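PDB 4YN2: fusolin from Unidentified entomopoxvirus, which crystallises into viral spindles that enhance virulence and, belonging to the lytic polysaccharide mono-oxygenase family, probably binds and oxidatively cleaves chitin. Local coordinates for residues Tyr150-Ser155 / Asp161-Gly166. Sequence-based numbering, arbitrary orientation.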
ATOM      1  N   TYR A 150       5.297  -7.928   6.772  1.00  5.33           N
ATOM      2  CA  TYR A 150       6.504  -7.789   5.972  1.00  5.41           C
ATOM      3  C   TYR A 150       6.547  -6.396   5.460  1.00  7.71           C
ATOM      4  O   TYR A 150       5.507  -5.756   5.377  1.00  6.81           O
ATOM      5  CB  TYR A 150       6.548  -8.761   4.780  1.00  6.58           C
ATOM      6  CG  TYR A 150       6.375 -10.217   5.129  1.00  7.28           C
ATOM      7  CD1 TYR A 150       5.124 -10.734   5.451  1.00  8.32           C
ATOM      8  CD2 TYR A 150       7.462 -11.086   5.142  1.00  8.44           C
ATOM      9  CE1 TYR A 150       4.956 -12.077   5.773  1.00  7.71           C
ATOM     10  CE2 TYR A 150       7.308 -12.430   5.491  1.00  8.73           C
ATOM     11  CZ  TYR A 150       6.054 -12.916   5.820  1.00 13.20           C
ATOM     12  OH  TYR A 150       5.900 -14.236   6.160  1.00 16.08           O
ATOM     13  N   ILE A 151       7.725  -5.927   5.098  1.00  4.84           N
ATOM     14  CA  ILE A 151       7.900  -4.632   4.471  1.00  4.56           C
ATOM     15  C   ILE A 151       8.789  -4.840   3.268  1.00  7.55           C
ATOM     16  O   ILE A 151       9.706  -5.666   3.298  1.00  5.68           O
ATOM     17  CB  ILE A 151       8.447  -3.527   5.423  1.00  7.90           C
ATOM     18  CG1 ILE A 151       8.379  -2.146   4.739  1.00  7.49           C
ATOM     19  CG2 ILE A 151       9.879  -3.839   5.914  1.00  9.65           C
ATOM     20  CD1 ILE A 151       8.588  -0.967   5.669  1.00 10.36           C
ATOM     21  N   THR A 152       8.545  -4.073   2.220  1.00  3.51           N
ATOM     22  CA  THR A 152       9.388  -4.138   1.055  1.00  3.26           C
ATOM     23  C   THR A 152      10.812  -3.719   1.420  1.00  9.37           C
ATOM     24  O   THR A 152      11.018  -2.885   2.303  1.00  9.04           O
ATOM     25  CB  THR A 152       8.840  -3.264  -0.055  1.00  5.88           C
ATOM     26  OG1 THR A 152       8.376  -2.035   0.505  1.00  6.78           O
ATOM     27  CG2 THR A 152       7.734  -3.952  -0.843  1.00  4.23           C
ATOM     28  N   LYS A 153      11.779  -4.271   0.714  1.00  8.28           N
ATOM     29  CA  LYS A 153      13.192  -3.935   0.911  1.00  8.72           C
ATOM     30  C   LYS A 153      13.438  -2.452   0.569  1.00 13.57           C
ATOM     31  O   LYS A 153      12.649  -1.849  -0.165  1.00 12.73           O
ATOM     32  CB  LYS A 153      14.106  -4.865   0.092  1.00  9.24           C
ATOM     33  CG  LYS A 153      14.192  -6.246   0.717  1.00 10.65           C
ATOM     34  CD  LYS A 153      15.107  -7.184  -0.036  1.00 15.26           C
ATOM     35  CE  LYS A 153      15.066  -8.610   0.488  1.00 17.19           C
ATOM     36  NZ  LYS A 153      15.799  -8.761   1.769  1.00 19.16           N
ATOM     37  N   PRO A 154      14.487  -1.847   1.170  1.00 11.90           N
ATOM     38  CA  PRO A 154      14.725  -0.399   1.022  1.00 12.53           C
ATOM     39  C   PRO A 154      14.731   0.232  -0.372  1.00 17.61           C
ATOM     40  O   PRO A 154      14.366   1.409  -0.472  1.00 19.61           O
ATOM     41  CB  PRO A 154      16.109  -0.229   1.634  1.00 14.55           C
ATOM     42  CG  PRO A 154      16.179  -1.260   2.662  1.00 18.30           C
ATOM     43  CD  PRO A 154      15.464  -2.442   2.105  1.00 13.66           C
ATOM     44  N   SER A 155      15.144  -0.484  -1.413  1.00 11.92           N
ATOM     45  CA  SER A 155      15.192   0.098  -2.762  1.00 12.24           C
ATOM     46  C   SER A 155      13.960  -0.271  -3.612  1.00 15.45           C
ATOM     47  O   SER A 155      13.946   0.003  -4.808  1.00 13.49           O
ATOM     48  CB  SER A 155      16.469  -0.342  -3.477  1.00 16.38           C
ATOM     49  OG  SER A 155      16.542  -1.752  -3.554  1.00 25.54           O
ATOM     50  N   ASP A 161       7.998  -1.990  -9.593  1.00  9.27           N
ATOM     51  CA  ASP A 161       8.263  -3.307  -9.020  1.00  8.31           C
ATOM     52  C   ASP A 161       7.016  -3.983  -8.520  1.00 11.33           C
ATOM     53  O   ASP A 161       6.190  -3.358  -7.861  1.00 10.80           O
ATOM     54  CB  ASP A 161       9.224  -3.218  -7.821  1.00  9.54           C
ATOM     55  CG  ASP A 161      10.654  -2.820  -8.123  1.00 12.82           C
ATOM     56  OD1 ASP A 161      11.135  -3.129  -9.230  1.00 11.66           O
ATOM     57  OD2 ASP A 161      11.303  -2.228  -7.233  1.00 14.44           O
ATOM     58  N   ARG A 162       6.944  -5.294  -8.720  1.00  7.36           N
ATOM     59  CA  ARG A 162       5.912  -6.102  -8.095  1.00  7.37           C
ATOM     60  C   ARG A 162       6.373  -6.402  -6.699  1.00 10.59           C
ATOM     61  O   ARG A 162       7.583  -6.517  -6.469  1.00  9.15           O
ATOM     62  CB  ARG A 162       5.696  -7.410  -8.856  1.00  8.05           C
ATOM     63  CG  ARG A 162       5.041  -7.195 -10.197  1.00 16.47           C
ATOM     64  CD  ARG A 162       3.547  -7.243 -10.089  1.00 22.97           C
ATOM     65  NE  ARG A 162       2.917  -6.863 -11.357  1.00 23.91           N
ATOM     66  CZ  ARG A 162       1.740  -7.303 -11.794  1.00 36.47           C
ATOM     67  NH1 ARG A 162       1.028  -8.165 -11.071  1.00 21.26           N
ATOM     68  NH2 ARG A 162       1.270  -6.896 -12.966  1.00 24.97           N
ATOM     69  N   VAL A 163       5.425  -6.571  -5.784  1.00  7.22           N
ATOM     70  CA  VAL A 163       5.700  -7.025  -4.430  1.00  6.77           C
ATOM     71  C   VAL A 163       5.804  -8.531  -4.541  1.00  9.25           C
ATOM     72  O   VAL A 163       4.844  -9.177  -4.957  1.00  8.34           O
ATOM     73  CB  VAL A 163       4.613  -6.581  -3.426  1.00 10.93           C
ATOM     74  CG1 VAL A 163       4.820  -7.245  -2.065  1.00 11.30           C
ATOM     75  CG2 VAL A 163       4.582  -5.061  -3.282  1.00 10.83           C
ATOM     76  N   VAL A 164       6.955  -9.085  -4.189  1.00  5.43           N
ATOM     77  CA  VAL A 164       7.227 -10.515  -4.291  1.00  5.59           C
ATOM     78  C   VAL A 164       7.922 -10.953  -3.026  1.00  9.63           C
ATOM     79  O   VAL A 164       8.480 -10.114  -2.333  1.00  8.72           O
ATOM     80  CB  VAL A 164       8.063 -10.847  -5.564  1.00  9.60           C
ATOM     81  CG1 VAL A 164       7.298 -10.484  -6.823  1.00 10.34           C
ATOM     82  CG2 VAL A 164       9.423 -10.151  -5.568  1.00  9.42           C
ATOM     83  N   TRP A 165       7.941 -12.250  -2.735  1.00  7.24           N
ATOM     84  CA  TRP A 165       8.592 -12.725  -1.518  1.00  8.32           C
ATOM     85  C   TRP A 165      10.080 -12.354  -1.483  1.00 13.01           C
ATOM     86  O   TRP A 165      10.592 -12.001  -0.410  1.00 11.09           O
ATOM     87  CB  TRP A 165       8.413 -14.235  -1.350  1.00  7.37           C
ATOM     88  CG  TRP A 165       6.996 -14.620  -1.051  1.00  7.93           C
ATOM     89  CD1 TRP A 165       6.114 -15.226  -1.894  1.00 10.71           C
ATOM     90  CD2 TRP A 165       6.265 -14.299   0.133  1.00  8.04           C
ATOM     91  NE1 TRP A 165       4.901 -15.391  -1.266  1.00 10.35           N
ATOM     92  CE2 TRP A 165       4.953 -14.793  -0.035  1.00 12.15           C
ATOM     93  CE3 TRP A 165       6.575 -13.601   1.307  1.00  9.59           C
ATOM     94  CZ2 TRP A 165       3.982 -14.685   0.965  1.00 12.00           C
ATOM     95  CZ3 TRP A 165       5.612 -13.500   2.294  1.00 11.04           C
ATOM     96  CH2 TRP A 165       4.330 -14.026   2.113  1.00 11.51           C
ATOM     97  N   GLY A 166      10.706 -12.308  -2.664  1.00 10.28           N
ATOM     98  CA  GLY A 166      12.108 -11.953  -2.814  1.00 10.64           C
ATOM     99  C   GLY A 166      12.467 -10.526  -2.462  1.00 14.52           C
ATOM    100  O   GLY A 166      13.645 -10.253  -2.234  1.00 14.36           O
TER
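Y150 and W165 meet in a T-shaped (edge-to-face) stack: the six-membered ring of the tryptophan brings its edge to one face of the tyrosine, with centroids 5.1 Å apart and planes at 76°. The contacting corner is W165 CZ3, which lies 3.6 Å from Y150 CZ, displaced from the ring centre toward the hydroxyl-bearing rim. A chi1 of -55° sets the tyrosine ring anti to its own carbonyl carbon and swings it across to segment 161-166. Both polar ends are engaged elsewhere, Y150 OH with E148 OE1 and W165 NE1 with V87 O, while Y209 adds a second edge-to-face partner to the tryptophan.

Aliphatic packing is lighter. T152 CG2 approaches V163 CG2 at 4.1 Å, the side chains crossing at about a right angle, while T152 OG1 is hydrogen-bonded to V207 N.

At the more exposed end, K153 CE comes within 3.5 Å of G166 O. The chain, extended up to CE, bends at chi4 (-75°), and NZ forms a salt bridge with D169 OD1.

Y150 also lies beside a NAG, probably part of an N-linked glycan on N173, and so serves both packing and glycan pocket. The contact illustrates how a connection, here between strands 145-152 and 168-174, can pack against a strand end and the residues just after it through aromatic and aliphatic groups, without a hydrogen bond between the segments, while its polar ends bind neighbouring parts of the fold.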